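Glycosyl hydrolases family 31 family protein (Aspergillus niger, PDB 6DRU) releases alpha-xylose from the non-reducing terminal glucose of xyloglucan oligosaccharides, as an alpha-xylosidase of glycoside hydrolase family 31. Local coordinates at residues I12-E17 / A93-S98; T66-T69 / P73-L76. One frame throughout, in Å; residues are numbered along the deposited sequence.

Interaction 1. Residues I12-E17 / A93-S98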
loop_
_atom_site.group_PDB
_atom_site.type_symbol
_atom_site.label_atom_id
_atom_site.label_comp_id
_atom_site.label_asym_id
_atom_site.label_seq_id
_atom_site.Cartn_x
_atom_site.Cartn_y
_atom_site.Cartn_z
ATOM N N ILE A 12 -30.033 -3.899 -6.780
ATOM C CA ILE A 12 -30.163 -2.604 -6.124
ATOM C C ILE A 12 -28.964 -1.748 -6.495
ATOM O O ILE A 12 -27.816 -2.204 -6.417
ATOM C CB ILE A 12 -30.271 -2.760 -4.596
ATOM C CG1 ILE A 12 -31.460 -3.648 -4.231
ATOM C CG2 ILE A 12 -30.395 -1.401 -3.928
ATOM C CD1 ILE A 12 -31.544 -3.969 -2.758
ATOM N N GLN A 13 -29.225 -0.510 -6.905
ATOM C CA GLN A 13 -28.176 0.469 -7.175
ATOM C C GLN A 13 -28.159 1.453 -6.010
ATOM O O GLN A 13 -28.943 2.405 -5.974
ATOM C CB GLN A 13 -28.415 1.171 -8.507
ATOM C CG GLN A 13 -27.241 2.011 -8.982
ATOM C CD GLN A 13 -25.991 1.184 -9.206
ATOM O OE1 GLN A 13 -26.027 0.153 -9.881
ATOM N NE2 GLN A 13 -24.877 1.627 -8.635
ATOM N N HIS A 14 -27.262 1.221 -5.057
ATOM C CA HIS A 14 -27.165 2.021 -3.839
ATOM C C HIS A 14 -25.900 2.868 -3.942
ATOM O O HIS A 14 -24.829 2.468 -3.485
ATOM C CB HIS A 14 -27.144 1.122 -2.608
ATOM C CG HIS A 14 -27.030 1.868 -1.316
ATOM N ND1 HIS A 14 -26.120 1.527 -0.340
ATOM C CD2 HIS A 14 -27.717 2.933 -0.837
ATOM C CE1 HIS A 14 -26.249 2.350 0.685
ATOM N NE2 HIS A 14 -27.211 3.213 0.409
ATOM N N GLY A 15 -26.034 4.050 -4.531
ATOM C CA GLY A 15 -24.851 4.847 -4.807
ATOM C C GLY A 15 -23.968 4.128 -5.809
ATOM O O GLY A 15 -24.434 3.647 -6.849
ATOM N N PHE A 16 -22.677 4.032 -5.495
ATOM C CA PHE A 16 -21.741 3.367 -6.393
ATOM C C PHE A 16 -21.692 1.856 -6.206
ATOM O O PHE A 16 -21.038 1.177 -7.004
ATOM C CB PHE A 16 -20.334 3.950 -6.223
ATOM C CG PHE A 16 -19.817 3.907 -4.812
ATOM C CD1 PHE A 16 -19.266 2.748 -4.293
ATOM C CD2 PHE A 16 -19.861 5.036 -4.012
ATOM C CE1 PHE A 16 -18.786 2.714 -3.001
ATOM C CE2 PHE A 16 -19.379 5.007 -2.719
ATOM C CZ PHE A 16 -18.840 3.845 -2.215
ATOM N N GLU A 17 -22.351 1.311 -5.187
ATOM C CA GLU A 17 -22.329 -0.124 -4.941
ATOM C C GLU A 17 -23.591 -0.775 -5.490
ATOM O O GLU A 17 -24.689 -0.217 -5.394
ATOM C CB GLU A 17 -22.175 -0.433 -3.446
ATOM C CG GLU A 17 -23.385 -0.112 -2.585
ATOM C CD GLU A 17 -23.366 -0.838 -1.252
ATOM O OE1 GLU A 17 -22.698 -1.890 -1.151
ATOM O OE2 GLU A 17 -24.020 -0.353 -0.304
ATOM N N ALA A 93 -36.854 2.884 3.296
ATOM C CA ALA A 93 -36.114 2.734 2.050
ATOM C C ALA A 93 -35.914 1.246 1.782
ATOM O O ALA A 93 -36.582 0.397 2.380
ATOM C CB ALA A 93 -34.790 3.505 2.123
ATOM N N GLY A 94 -35.002 0.928 0.866
ATOM C CA GLY A 94 -34.760 -0.455 0.504
ATOM C C GLY A 94 -33.331 -0.768 0.103
ATOM O O GLY A 94 -33.102 -1.440 -0.907
ATOM N N TYR A 95 -32.360 -0.291 0.883
ATOM C CA TYR A 95 -30.953 -0.581 0.642
ATOM C C TYR A 95 -30.314 -1.402 1.753
ATOM O O TYR A 95 -29.108 -1.666 1.696
ATOM C CB TYR A 95 -30.166 0.724 0.442
ATOM C CG TYR A 95 -30.385 1.746 1.533
ATOM C CD1 TYR A 95 -29.761 1.620 2.768
ATOM C CD2 TYR A 95 -31.211 2.841 1.328
ATOM C CE1 TYR A 95 -29.964 2.550 3.770
ATOM C CE2 TYR A 95 -31.414 3.781 2.321
ATOM C CZ TYR A 95 -30.792 3.631 3.540
ATOM O OH TYR A 95 -30.997 4.564 4.532
ATOM N N ARG A 96 -31.082 -1.805 2.762
ATOM C CA ARG A 96 -30.605 -2.669 3.831
ATOM C C ARG A 96 -31.325 -4.007 3.754
ATOM O O ARG A 96 -32.518 -4.060 3.444
ATOM C CB ARG A 96 -30.827 -2.023 5.201
ATOM C CG ARG A 96 -29.942 -0.818 5.458
ATOM C CD ARG A 96 -28.555 -1.238 5.925
ATOM N NE ARG A 96 -27.603 -0.134 5.858
ATOM C CZ ARG A 96 -26.761 0.065 4.849
ATOM N NH1 ARG A 96 -26.746 -0.773 3.821
ATOM N NH2 ARG A 96 -25.930 1.097 4.868
ATOM N N LEU A 97 -30.604 -5.087 4.041
ATOM C CA LEU A 97 -31.131 -6.434 3.891
ATOM C C LEU A 97 -31.521 -7.021 5.243
ATOM O O LEU A 97 -30.852 -6.782 6.253
ATOM C CB LEU A 97 -30.109 -7.344 3.203
ATOM C CG LEU A 97 -29.509 -6.839 1.889
ATOM C CD1 LEU A 97 -28.639 -7.911 1.252
ATOM C CD2 LEU A 97 -30.602 -6.393 0.930
ATOM N N SER A 98 -32.607 -7.795 5.248
ATOM C CA SER A 98 -33.057 -8.524 6.426
ATOM C C SER A 98 -33.690 -9.829 5.966
ATOM O O SER A 98 -34.368 -9.863 4.935
ATOM C CB SER A 98 -34.055 -7.706 7.253
ATOM O OG SER A 98 -35.217 -7.403 6.506
HETATM O O HOH W 1 -24.216 0.424 2.330
#

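Interaction 2. Residues T66-T69 / P73-L76. With NAG (2-acetamido-2-deoxy-beta-D-glucopyranose), chain L.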
loop_
_atom_site.group_PDB
_atom_site.type_symbol
_atom_site.label_atom_id
_atom_site.label_comp_id
_atom_site.label_asym_id
_atom_site.label_seq_id
_atom_site.Cartn_x
_atom_site.Cartn_y
_atom_site.Cartn_z
ATOM N N THR A 66 -35.923 -7.427 -11.190
ATOM C CA THR A 66 -36.275 -6.080 -10.771
ATOM C C THR A 66 -35.011 -5.289 -10.477
ATOM O O THR A 66 -34.077 -5.801 -9.853
ATOM C CB THR A 66 -37.177 -6.107 -9.525
ATOM O OG1 THR A 66 -38.279 -6.996 -9.752
ATOM C CG2 THR A 66 -37.708 -4.717 -9.209
ATOM N N ALA A 67 -34.991 -4.039 -10.930
ATOM C CA ALA A 67 -33.892 -3.117 -10.676
ATOM C C ALA A 67 -34.437 -1.885 -9.970
ATOM O O ALA A 67 -35.465 -1.335 -10.380
ATOM C CB ALA A 67 -33.185 -2.721 -11.973
ATOM N N THR A 68 -33.754 -1.464 -8.910
ATOM C CA THR A 68 -34.176 -0.305 -8.140
ATOM C C THR A 68 -32.946 0.377 -7.562
ATOM O O THR A 68 -31.855 -0.198 -7.518
ATOM C CB THR A 68 -35.150 -0.692 -7.019
ATOM O OG1 THR A 68 -35.413 0.448 -6.191
ATOM C CG2 THR A 68 -34.569 -1.812 -6.168
ATOM N N THR A 69 -33.132 1.620 -7.128
ATOM C CA THR A 69 -32.105 2.347 -6.399
ATOM C C THR A 69 -32.280 2.236 -4.891
ATOM O O THR A 69 -31.577 2.920 -4.142
ATOM C CB THR A 69 -32.090 3.820 -6.816
ATOM O OG1 THR A 69 -33.423 4.346 -6.785
ATOM C CG2 THR A 69 -31.525 3.967 -8.216
ATOM N N PRO A 73 -39.033 0.159 0.146
ATOM C CA PRO A 73 -38.847 -1.227 0.593
ATOM C C PRO A 73 -39.505 -2.224 -0.349
ATOM O O PRO A 73 -40.521 -1.938 -0.988
ATOM C CB PRO A 73 -39.515 -1.245 1.973
ATOM C CG PRO A 73 -40.496 -0.127 1.930
ATOM C CD PRO A 73 -39.875 0.933 1.072
ATOM N N ARG A 74 -38.907 -3.415 -0.425
ATOM C CA ARG A 74 -39.426 -4.500 -1.248
ATOM C C ARG A 74 -39.352 -5.804 -0.464
ATOM O O ARG A 74 -38.725 -5.885 0.597
ATOM C CB ARG A 74 -38.657 -4.639 -2.569
ATOM C CG ARG A 74 -38.388 -3.327 -3.279
ATOM C CD ARG A 74 -37.787 -3.551 -4.652
ATOM N NE ARG A 74 -38.198 -2.510 -5.587
ATOM C CZ ARG A 74 -39.167 -2.650 -6.484
ATOM N NH1 ARG A 74 -39.830 -3.794 -6.572
ATOM N NH2 ARG A 74 -39.470 -1.644 -7.294
ATOM N N THR A 75 -40.000 -6.834 -1.002
ATOM C CA THR A 75 -40.066 -8.137 -0.356
ATOM C C THR A 75 -39.987 -9.230 -1.412
ATOM O O THR A 75 -40.613 -9.128 -2.471
ATOM C CB THR A 75 -41.354 -8.290 0.472
ATOM O OG1 THR A 75 -41.417 -7.253 1.461
ATOM C CG2 THR A 75 -41.397 -9.643 1.166
ATOM N N LEU A 76 -39.216 -10.274 -1.116
ATOM C CA LEU A 76 -39.061 -11.416 -2.003
ATOM C C LEU A 76 -39.046 -12.679 -1.158
ATOM O O LEU A 76 -38.411 -12.718 -0.101
ATOM C CB LEU A 76 -37.777 -11.313 -2.840
ATOM C CG LEU A 76 -37.823 -11.819 -4.286
ATOM C CD1 LEU A 76 -36.533 -11.465 -5.009
ATOM C CD2 LEU A 76 -38.084 -13.321 -4.370
HETATM C C1 NAG L . -44.017 -11.169 -5.694
HETATM C C2 NAG L . -44.575 -9.847 -6.176
HETATM C C3 NAG L . -44.224 -8.737 -5.256
HETATM C C4 NAG L . -44.608 -9.085 -3.834
HETATM C C5 NAG L . -44.020 -10.424 -3.446
HETATM C C6 NAG L . -44.495 -10.803 -2.060
HETATM C C7 NAG L . -44.832 -9.987 -8.622
HETATM C C8 NAG L . -44.314 -9.688 -10.011
HETATM N N2 NAG L . -44.091 -9.570 -7.485
HETATM O O3 NAG L . -44.859 -7.555 -5.689
HETATM O O4 NAG L . -44.126 -8.093 -2.957
HETATM O O5 NAG L . -44.433 -11.403 -4.369
HETATM O O6 NAG L . -43.515 -11.595 -1.427
HETATM O O7 NAG L . -45.882 -10.583 -8.481
#

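Interaction 1. Residues I12-E17 / A93-S98
The imidazole of His-14 lies over one face of the Tyr-95 ring in a strongly slid, nearly parallel arrangement, with the planes 9° apart, the centroids separated by 4.7 Å and little overlap of the rings. What His-14 covers most directly is the root of the tyrosine side chain: Tyr-95 CB makes a CH-pi contact with the imidazole face and approaches His-14 CD2 to 3.5 Å, while His-14 NE2 sits over the tyrosine ring near its rim. Tyr-95 CG is held between its own backbone N and carbonyl carbon (chi1 51°), which sets the root of the ring beside the imidazole. Next to the ring pair, the methyl Ile-12 CD1 packs against the backbone carbonyl oxygen Gly-94 O, 3.5 Å away.

The polar contacts lie along the histidine edge. His-14 ND1 donates in the ring plane to the anti lone pair of Glu-17 OE2, 2.8 Å away and almost straight at 167°. This bond spans the type II' turn from His-14 to Glu-17 and fixes the rotation of the imidazole. A water bridges Glu-17 OE2 to Arg-96 NH2, linking the turn to the 93-98 loop. Arg-124 forms a salt bridge with the same carboxylate oxygen, and His-14 NE2 is hydrogen-bonded to Ser-417 of a second subunit, so both nitrogens of the ring are engaged.

The contact thus joins the hairpin of strands 10-14 and 17-23 in the N-terminal beta region to the loop entering strand 98-102, where Tyr-95 and Arg-96 form a classic beta bulge opposite Thr-86. Ile-12 and Leu-97 both pack on Ile-21 of strand 17-23 and on Thr-85 of strand 81-85.

Interaction 2. Residues T66-T69 / P73-L76
Arg-74 lays its guanidinium group across the methyl of Thr-66, with Thr-66 CG2 over one face and 3.5 Å from Arg-74 NH1. The contact bridges edge strands of two beta-sheets in the N-terminal beta region: strand 66-68 borders the mixed sheet, whereas strand 74-78 borders the four-stranded antiparallel one. The backbones stay well apart, with 9.6 Å between the CA atoms of Thr-68 and Arg-74, and the arginine side chain spans the gap. Its CG lies opposite its carbonyl carbon (chi1 -45°), and a bend at chi3 (148°) carries the guanidinium over the threonine.

Thr-68 lies alongside the arginine chain, pointing the other way, with its methyl near NE and CD. The hydroxyl of Thr-68 is used elsewhere, accepting a hydrogen bond from the backbone N of Gly-70 in the connecting turn. Leu-10 of the adjoining strand 10-14 touches all three side chains and backs this surface contact with an apolar residue. Between Thr-68 and Arg-74 the closest approach is from Thr-68 CG2 to Arg-74 NE, at 3.7 Å.

Overall arrangement
From the N terminus, the chain runs along strand 10-14 and turns into strand 17-23. It then passes through strand 28-35 before reaching strand 66-68, which pairs in parallel with strand 10-14. Interaction 2 closes a short loop here, with three residues separating its segments as the chain leaves the mixed sheet. Interaction 1 closes a far wider loop at 93-98, and the shorter loop lies wholly within it. Their centres are about 9 Å apart, and they meet directly: Gln-13 N probably bonds to Thr-68 O, while Pro-73 packs on Ala-93. Interaction 2 ties the edges of the mixed and four-stranded sheets; interaction 1 ties the neighbouring hairpin to the loop leading into strand 98-102 of that four-stranded sheet.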